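PDB 4TLV: ADP-ribosylating toxin CARDS from Mycoplasma pneumoniae, which transfers ADP-ribosyl groups from NAD+ to target proteins and causes vacuolization of mammalian cells, acting as the bacterium's main virulence factor. Local coordinates for residues A[383-395]-A[404-418]. Numbering follows the deposited sequence.
Sequences LGQTENGLFWNTK and YVCPLKNPPSDLEEL
Strand 388-393 is paired on both edges in the D2 domain, antiparallel throughout: residues 388-391 pair with 404-407, the other arm of its hairpin, and 391-393 with 415-417, so F391 has a neighbour on each edge. On the first edge G389 and C406 exchange backbone hydrogen bonds, and F391 and Y404 do the same; L408 N adds one more to E387 O. On the other edge W392 and E416 form the hydrogen-bonded pair, and L418 N reaches L390 O at 2.8 Å.

F391 fills the space between the two partner strands. With its CG turned anti to the carbonyl carbon (chi1 -75°), the ring points toward the loop joining them, where P411 CB comes to 3.9 Å from F391 CE2. E417 CB sits over one face, 4.0 Å from the ring centroid, a CH-pi contact. C406 SG approaches the F391 ring obliquely, 4.3 Å from its centroid, while L415 and L408 CD2 gather around it.

On the face opposite the one F391 shares with E417, W392 and E416 lie side by side. Indole NE1 of W392 donates to the anti lone pair of E416 OE2 at 2.9 Å, nearly in the ring plane, and L418 CD2 packs against W392 CD1 at 3.5 Å. T284 and the backbone of K283 also bind the E416 carboxylate, which fixes its rotation. E417 instead pairs with R377, and a water links its OE2 to L390 N and L418 O.

At the far end, D414 O accepts from both T394 N and T394 OG1, which come from opposite faces of the carbonyl plane, OG1 at 2.7 Å. K395 NZ adds a weak salt bridge to D414 OD1. The hairpin 388-393/401-407 is thus tied to 415-421, the last strand of D2, which also pairs with the first, 278-281, a closed, all-antiparallel arrangement consistent with the beta-trefoil assigned to D2.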
ATOM      1  N   LEU A 383      -3.833   9.172  13.191  1.00 20.70           N
ATOM      2  CA  LEU A 383      -4.476  10.313  13.839  1.00 23.39           C
ATOM      3  C   LEU A 383      -5.171  11.225  12.841  1.00 28.21           C
ATOM      4  O   LEU A 383      -5.672  12.285  13.207  1.00 30.21           O
ATOM      5  CB  LEU A 383      -3.473  11.100  14.689  1.00 24.10           C
ATOM      6  CG  LEU A 383      -2.995  10.369  15.951  1.00 28.55           C
ATOM      7  CD1 LEU A 383      -1.886  11.124  16.655  1.00 26.61           C
ATOM      8  CD2 LEU A 383      -4.166  10.128  16.900  1.00 35.66           C
ATOM      9  N   GLY A 384      -5.208  10.807  11.578  1.00 24.51           N
ATOM     10  CA  GLY A 384      -6.005  11.499  10.577  1.00 27.01           C
ATOM     11  C   GLY A 384      -5.638  12.960  10.394  1.00 28.83           C
ATOM     12  O   GLY A 384      -4.459  13.316  10.342  1.00 29.60           O
ATOM     13  N   GLN A 385      -6.653  13.815  10.309  1.00 30.54           N
ATOM     14  CA  GLN A 385      -6.430  15.237  10.056  1.00 34.58           C
ATOM     15  C   GLN A 385      -5.882  15.964  11.276  1.00 33.96           C
ATOM     16  O   GLN A 385      -5.539  17.144  11.191  1.00 35.97           O
ATOM     17  CB  GLN A 385      -7.719  15.925   9.580  1.00 32.30           C
ATOM     18  CG  GLN A 385      -8.343  15.316   8.327  1.00 38.57           C
ATOM     19  CD  GLN A 385      -7.411  15.341   7.125  1.00 54.10           C
ATOM     20  OE1 GLN A 385      -6.380  16.018   7.133  1.00 58.08           O
ATOM     21  NE2 GLN A 385      -7.775  14.601   6.080  1.00 63.38           N
ATOM     22  N   THR A 386      -5.815  15.274  12.412  1.00 26.96           N
ATOM     23  CA  THR A 386      -5.277  15.889  13.626  1.00 29.16           C
ATOM     24  C   THR A 386      -3.767  16.067  13.528  1.00 27.78           C
ATOM     25  O   THR A 386      -3.023  15.084  13.432  1.00 26.30           O
ATOM     26  CB  THR A 386      -5.581  15.056  14.882  1.00 27.52           C
ATOM     27  OG1 THR A 386      -6.996  14.947  15.071  1.00 31.76           O
ATOM     28  CG2 THR A 386      -4.968  15.710  16.095  1.00 26.71           C
ATOM     29  N   GLU A 387      -3.312  17.314  13.561  1.00 24.03           N
ATOM     30  CA  GLU A 387      -1.887  17.581  13.492  1.00 26.92           C
ATOM     31  C   GLU A 387      -1.226  16.866  14.654  1.00 23.54           C
ATOM     32  O   GLU A 387      -1.703  16.940  15.790  1.00 21.07           O
ATOM     33  CB  GLU A 387      -1.611  19.080  13.551  1.00 31.26           C
ATOM     34  CG  GLU A 387      -2.167  19.846  12.368  1.00 40.34           C
ATOM     35  CD  GLU A 387      -1.820  21.323  12.421  1.00 60.43           C
ATOM     36  OE1 GLU A 387      -1.544  21.834  13.531  1.00 58.08           O
ATOM     37  OE2 GLU A 387      -1.827  21.978  11.353  1.00 71.44           O
ATOM     38  N   ASN A 388      -0.138  16.160  14.367  1.00 21.40           N
ATOM     39  CA  ASN A 388       0.503  15.326  15.365  1.00 19.13           C
ATOM     40  C   ASN A 388       1.974  15.088  15.021  1.00 18.66           C
ATOM     41  O   ASN A 388       2.428  15.399  13.906  1.00 18.55           O
ATOM     42  CB  ASN A 388      -0.247  13.998  15.497  1.00 18.87           C
ATOM     43  CG  ASN A 388      -0.065  13.093  14.276  1.00 19.76           C
ATOM     44  OD1 ASN A 388       0.829  12.260  14.255  1.00 17.57           O
ATOM     45  ND2 ASN A 388      -0.926  13.246  13.273  1.00 17.75           N
ATOM     46  N   GLY A 389       2.722  14.570  15.986  1.00 17.11           N
ATOM     47  CA  GLY A 389       4.149  14.352  15.805  1.00 16.47           C
ATOM     48  C   GLY A 389       4.721  13.343  16.782  1.00 17.45           C
ATOM     49  O   GLY A 389       4.015  12.821  17.657  1.00 16.21           O
ATOM     50  N   LEU A 390       6.011  13.074  16.648  1.00 17.52           N
ATOM     51  CA  LEU A 390       6.698  12.169  17.557  1.00 18.49           C
ATOM     52  C   LEU A 390       7.114  12.926  18.815  1.00 20.76           C
ATOM     53  O   LEU A 390       7.474  14.104  18.742  1.00 21.62           O
ATOM     54  CB  LEU A 390       7.940  11.578  16.888  1.00 17.32           C
ATOM     55  CG  LEU A 390       7.742  10.625  15.704  1.00 17.36           C
ATOM     56  CD1 LEU A 390       9.122  10.238  15.131  1.00 16.11           C
ATOM     57  CD2 LEU A 390       6.959   9.380  16.139  1.00 15.53           C
ATOM     58  N   PHE A 391       7.080  12.243  19.955  1.00 19.86           N
ATOM     59  CA  PHE A 391       7.413  12.856  21.246  1.00 24.17           C
ATOM     60  C   PHE A 391       8.239  11.906  22.119  1.00 21.42           C
ATOM     61  O   PHE A 391       8.161  10.687  21.973  1.00 18.94           O
ATOM     62  CB  PHE A 391       6.131  13.231  22.006  1.00 21.61           C
ATOM     63  CG  PHE A 391       5.435  14.448  21.480  1.00 21.77           C
ATOM     64  CD1 PHE A 391       4.613  14.371  20.357  1.00 19.57           C
ATOM     65  CD2 PHE A 391       5.579  15.677  22.121  1.00 21.05           C
ATOM     66  CE1 PHE A 391       3.969  15.499  19.869  1.00 20.55           C
ATOM     67  CE2 PHE A 391       4.935  16.818  21.636  1.00 24.05           C
ATOM     68  CZ  PHE A 391       4.126  16.732  20.515  1.00 22.99           C
ATOM     69  N   TRP A 392       9.036  12.469  23.024  1.00 20.65           N
ATOM     70  CA  TRP A 392       9.620  11.682  24.109  1.00 22.71           C
ATOM     71  C   TRP A 392       9.335  12.384  25.433  1.00 28.77           C
ATOM     72  O   TRP A 392       8.998  13.566  25.457  1.00 25.95           O
ATOM     73  CB  TRP A 392      11.124  11.472  23.931  1.00 20.45           C
ATOM     74  CG  TRP A 392      11.970  12.680  24.254  1.00 26.08           C
ATOM     75  CD1 TRP A 392      11.936  13.892  23.637  1.00 26.31           C
ATOM     76  CD2 TRP A 392      12.979  12.777  25.272  1.00 25.47           C
ATOM     77  NE1 TRP A 392      12.861  14.739  24.199  1.00 25.79           N
ATOM     78  CE2 TRP A 392      13.509  14.081  25.211  1.00 26.97           C
ATOM     79  CE3 TRP A 392      13.476  11.891  26.232  1.00 28.22           C
ATOM     80  CZ2 TRP A 392      14.520  14.522  26.068  1.00 29.53           C
ATOM     81  CZ3 TRP A 392      14.488  12.328  27.081  1.00 32.01           C
ATOM     82  CH2 TRP A 392      14.995  13.633  26.993  1.00 29.06           C
ATOM     83  N   ASN A 393       9.456  11.636  26.521  1.00 28.69           N
ATOM     84  CA  ASN A 393       9.279  12.184  27.856  1.00 29.56           C
ATOM     85  C   ASN A 393      10.603  12.720  28.376  1.00 27.78           C
ATOM     86  O   ASN A 393      11.506  11.949  28.710  1.00 26.91           O
ATOM     87  CB  ASN A 393       8.734  11.108  28.793  1.00 31.26           C
ATOM     88  CG  ASN A 393       8.404  11.653  30.165  1.00 37.10           C
ATOM     89  OD1 ASN A 393       9.123  12.503  30.700  1.00 33.74           O
ATOM     90  ND2 ASN A 393       7.311  11.171  30.745  1.00 36.88           N
ATOM     91  N   THR A 394      10.717  14.046  28.423  1.00 30.73           N
ATOM     92  CA  THR A 394      11.965  14.718  28.788  1.00 31.23           C
ATOM     93  C   THR A 394      12.452  14.350  30.184  1.00 33.48           C
ATOM     94  O   THR A 394      13.637  14.488  30.494  1.00 35.92           O
ATOM     95  CB  THR A 394      11.822  16.245  28.715  1.00 34.34           C
ATOM     96  OG1 THR A 394      10.734  16.657  29.555  1.00 36.58           O
ATOM     97  CG2 THR A 394      11.555  16.691  27.278  1.00 30.34           C
ATOM     98  N   LYS A 395      11.540  13.869  31.024  1.00 37.24           N
ATOM     99  CA  LYS A 395      11.905  13.489  32.381  1.00 38.60           C
ATOM    100  C   LYS A 395      12.303  12.016  32.516  1.00 43.99           C
ATOM    101  O   LYS A 395      12.873  11.622  33.532  1.00 38.79           O
ATOM    102  CB  LYS A 395      10.784  13.840  33.358  1.00 35.81           C
ATOM    103  CG  LYS A 395      10.675  15.331  33.658  1.00 45.92           C
ATOM    104  CD  LYS A 395       9.542  15.618  34.631  1.00 58.38           C
ATOM    105  CE  LYS A 395       9.661  17.013  35.235  1.00 56.54           C
ATOM    106  NZ  LYS A 395       9.783  18.061  34.184  1.00 60.42           N
ATOM    107  N   TYR A 404       6.756   8.137  21.501  1.00 16.37           N
ATOM    108  CA  TYR A 404       5.300   8.290  21.470  1.00 19.28           C
ATOM    109  C   TYR A 404       4.833   9.113  20.278  1.00 17.50           C
ATOM    110  O   TYR A 404       5.623   9.787  19.629  1.00 20.93           O
ATOM    111  CB  TYR A 404       4.797   8.968  22.748  1.00 20.55           C
ATOM    112  CG  TYR A 404       5.316   8.340  24.025  1.00 24.00           C
ATOM    113  CD1 TYR A 404       4.788   7.144  24.505  1.00 26.92           C
ATOM    114  CD2 TYR A 404       6.336   8.943  24.750  1.00 26.51           C
ATOM    115  CE1 TYR A 404       5.266   6.567  25.674  1.00 27.77           C
ATOM    116  CE2 TYR A 404       6.823   8.377  25.921  1.00 24.60           C
ATOM    117  CZ  TYR A 404       6.281   7.194  26.379  1.00 26.94           C
ATOM    118  OH  TYR A 404       6.769   6.634  27.535  1.00 33.78           O
ATOM    119  N   VAL A 405       3.535   9.048  19.999  1.00 17.26           N
ATOM    120  CA  VAL A 405       2.904   9.937  19.045  1.00 17.19           C
ATOM    121  C   VAL A 405       1.803  10.679  19.795  1.00 22.76           C
ATOM    122  O   VAL A 405       0.982  10.046  20.466  1.00 20.91           O
ATOM    123  CB  VAL A 405       2.248   9.163  17.897  1.00 19.23           C
ATOM    124  CG1 VAL A 405       1.613  10.134  16.907  1.00 20.59           C
ATOM    125  CG2 VAL A 405       3.261   8.241  17.223  1.00 17.18           C
ATOM    126  N   CYS A 406       1.789  12.004  19.673  1.00 21.48           N
ATOM    127  CA  CYS A 406       0.783  12.848  20.320  1.00 21.11           C
ATOM    128  C   CYS A 406       0.270  13.908  19.369  1.00 20.55           C
ATOM    129  O   CYS A 406       1.015  14.400  18.526  1.00 20.40           O
ATOM    130  CB  CYS A 406       1.380  13.596  21.519  1.00 22.27           C
ATOM    131  SG  CYS A 406       2.220  12.593  22.734  1.00 28.12           S
ATOM    132  N   PRO A 407      -1.004  14.295  19.530  1.00 20.70           N
ATOM    133  CA  PRO A 407      -1.487  15.529  18.900  1.00 21.74           C
ATOM    134  C   PRO A 407      -0.568  16.685  19.295  1.00 21.75           C
ATOM    135  O   PRO A 407      -0.024  16.685  20.405  1.00 24.19           O
ATOM    136  CB  PRO A 407      -2.876  15.722  19.518  1.00 25.03           C
ATOM    137  CG  PRO A 407      -3.294  14.354  19.972  1.00 29.10           C
ATOM    138  CD  PRO A 407      -2.025  13.646  20.373  1.00 23.94           C
ATOM    139  N   LEU A 408      -0.375  17.648  18.405  1.00 24.21           N
ATOM    140  CA  LEU A 408       0.481  18.788  18.715  1.00 26.75           C
ATOM    141  C   LEU A 408      -0.171  19.662  19.783  1.00 31.68           C
ATOM    142  O   LEU A 408       0.510  20.307  20.569  1.00 33.99           O
ATOM    143  CB  LEU A 408       0.748  19.621  17.464  1.00 27.10           C
ATOM    144  CG  LEU A 408       1.460  18.874  16.339  1.00 25.73           C
ATOM    145  CD1 LEU A 408       1.644  19.774  15.125  1.00 29.89           C
ATOM    146  CD2 LEU A 408       2.779  18.316  16.824  1.00 21.72           C
ATOM    147  N   LYS A 409      -1.496  19.661  19.810  1.00 31.66           N
ATOM    148  CA  LYS A 409      -2.230  20.504  20.748  1.00 42.74           C
ATOM    149  C   LYS A 409      -2.275  19.900  22.152  1.00 40.95           C
ATOM    150  O   LYS A 409      -2.638  18.736  22.331  1.00 41.14           O
ATOM    151  CB  LYS A 409      -3.645  20.771  20.233  1.00 41.16           C
ATOM    152  CG  LYS A 409      -4.246  22.076  20.751  1.00 51.72           C
ATOM    153  CD  LYS A 409      -5.583  22.382  20.096  1.00 56.38           C
ATOM    154  CE  LYS A 409      -6.605  21.301  20.410  1.00 59.39           C
ATOM    155  NZ  LYS A 409      -7.963  21.642  19.905  1.00 70.86           N
ATOM    156  N   ASN A 410      -1.891  20.694  23.145  1.00 41.63           N
ATOM    157  CA  ASN A 410      -1.994  20.271  24.537  1.00 45.52           C
ATOM    158  C   ASN A 410      -1.390  18.896  24.778  1.00 43.84           C
ATOM    159  O   ASN A 410      -2.089  17.993  25.234  1.00 44.61           O
ATOM    160  CB  ASN A 410      -3.461  20.233  24.973  1.00 45.82           C
ATOM    161  CG  ASN A 410      -4.168  21.561  24.779  1.00 53.15           C
ATOM    162  OD1 ASN A 410      -3.546  22.623  24.821  1.00 53.44           O
ATOM    163  ND2 ASN A 410      -5.480  21.506  24.572  1.00 53.45           N
ATOM    164  N   PRO A 411      -0.096  18.726  24.465  1.00 45.52           N
ATOM    165  CA  PRO A 411       0.580  17.445  24.694  1.00 44.20           C
ATOM    166  C   PRO A 411       0.772  17.193  26.186  1.00 45.61           C
ATOM    167  O   PRO A 411       0.823  18.149  26.958  1.00 43.98           O
ATOM    168  CB  PRO A 411       1.947  17.648  24.030  1.00 41.01           C
ATOM    169  CG  PRO A 411       1.805  18.883  23.181  1.00 43.47           C
ATOM    170  CD  PRO A 411       0.812  19.726  23.882  1.00 39.41           C
ATOM    171  N   PRO A 412       0.882  15.921  26.591  1.00 43.69           N
ATOM    172  CA  PRO A 412       1.099  15.609  28.007  1.00 44.61           C
ATOM    173  C   PRO A 412       2.299  16.353  28.598  1.00 48.87           C
ATOM    174  O   PRO A 412       3.207  16.775  27.876  1.00 47.17           O
ATOM    175  CB  PRO A 412       1.315  14.094  28.000  1.00 42.26           C
ATOM    176  CG  PRO A 412       0.534  13.622  26.812  1.00 41.70           C
ATOM    177  CD  PRO A 412       0.675  14.708  25.778  1.00 43.86           C
ATOM    178  N   SER A 413       2.287  16.500  29.917  1.00 50.45           N
ATOM    179  CA  SER A 413       3.168  17.428  30.630  1.00 50.27           C
ATOM    180  C   SER A 413       4.640  17.412  30.209  1.00 45.78           C
ATOM    181  O   SER A 413       5.162  18.391  29.675  1.00 47.70           O
ATOM    182  CB  SER A 413       3.068  17.192  32.146  1.00 53.62           C
ATOM    183  OG  SER A 413       1.728  17.310  32.607  1.00 55.13           O
ATOM    184  N   ASP A 414       5.308  16.300  30.473  1.00 41.90           N
ATOM    185  CA  ASP A 414       6.754  16.241  30.340  1.00 41.55           C
ATOM    186  C   ASP A 414       7.212  15.882  28.924  1.00 36.13           C
ATOM    187  O   ASP A 414       8.396  15.629  28.703  1.00 35.73           O
ATOM    188  CB  ASP A 414       7.323  15.223  31.335  1.00 44.50           C
ATOM    189  CG  ASP A 414       6.864  15.477  32.767  1.00 53.06           C
ATOM    190  OD1 ASP A 414       7.004  16.621  33.248  1.00 54.16           O
ATOM    191  OD2 ASP A 414       6.373  14.524  33.415  1.00 53.12           O
ATOM    192  N   LEU A 415       6.286  15.852  27.973  1.00 34.63           N
ATOM    193  CA  LEU A 415       6.627  15.405  26.623  1.00 35.50           C
ATOM    194  C   LEU A 415       7.049  16.569  25.732  1.00 34.95           C
ATOM    195  O   LEU A 415       6.525  17.678  25.848  1.00 33.24           O
ATOM    196  CB  LEU A 415       5.452  14.665  25.976  1.00 32.95           C
ATOM    197  CG  LEU A 415       4.933  13.378  26.633  1.00 40.43           C
ATOM    198  CD1 LEU A 415       3.919  12.677  25.737  1.00 38.77           C
ATOM    199  CD2 LEU A 415       6.060  12.440  26.955  1.00 33.67           C
ATOM    200  N   GLU A 416       7.996  16.320  24.835  1.00 28.41           N
ATOM    201  CA  GLU A 416       8.349  17.328  23.849  1.00 27.70           C
ATOM    202  C   GLU A 416       8.523  16.680  22.486  1.00 26.72           C
ATOM    203  O   GLU A 416       8.932  15.523  22.393  1.00 23.49           O
ATOM    204  CB  GLU A 416       9.627  18.059  24.236  1.00 28.57           C
ATOM    205  CG  GLU A 416      10.883  17.318  23.856  1.00 29.27           C
ATOM    206  CD  GLU A 416      12.116  18.175  23.986  1.00 30.65           C
ATOM    207  OE1 GLU A 416      11.974  19.414  24.077  1.00 35.96           O
ATOM    208  OE2 GLU A 416      13.226  17.610  23.993  1.00 29.09           O
ATOM    209  N   GLU A 417       8.230  17.437  21.438  1.00 23.56           N
ATOM    210  CA  GLU A 417       8.286  16.899  20.089  1.00 23.19           C
ATOM    211  C   GLU A 417       9.716  16.668  19.612  1.00 21.69           C
ATOM    212  O   GLU A 417      10.631  17.422  19.934  1.00 24.96           O
ATOM    213  CB  GLU A 417       7.519  17.782  19.094  1.00 25.19           C
ATOM    214  CG  GLU A 417       7.429  17.146  17.690  1.00 23.49           C
ATOM    215  CD  GLU A 417       6.873  18.074  16.614  1.00 27.04           C
ATOM    216  OE1 GLU A 417       6.439  19.207  16.940  1.00 24.94           O
ATOM    217  OE2 GLU A 417       6.865  17.656  15.431  1.00 20.35           O
ATOM    218  N   LEU A 418       9.884  15.594  18.850  1.00 23.16           N
ATOM    219  CA  LEU A 418      11.139  15.238  18.214  1.00 21.73           C
ATOM    220  C   LEU A 418      10.950  15.376  16.718  1.00 20.13           C
ATOM    221  O   LEU A 418       9.937  14.940  16.172  1.00 19.79           O
ATOM    222  CB  LEU A 418      11.464  13.782  18.498  1.00 21.33           C
ATOM    223  CG  LEU A 418      11.697  13.390  19.948  1.00 21.78           C
ATOM    224  CD1 LEU A 418      11.514  11.898  20.090  1.00 26.96           C
ATOM    225  CD2 LEU A 418      13.096  13.817  20.343  1.00 23.07           C
TER
HETATM  226  O   HOH W   1      -3.139  18.807  17.340  1.00 24.87           O
HETATM  227  O   HOH W   2       7.530  15.154  14.838  1.00 18.05           O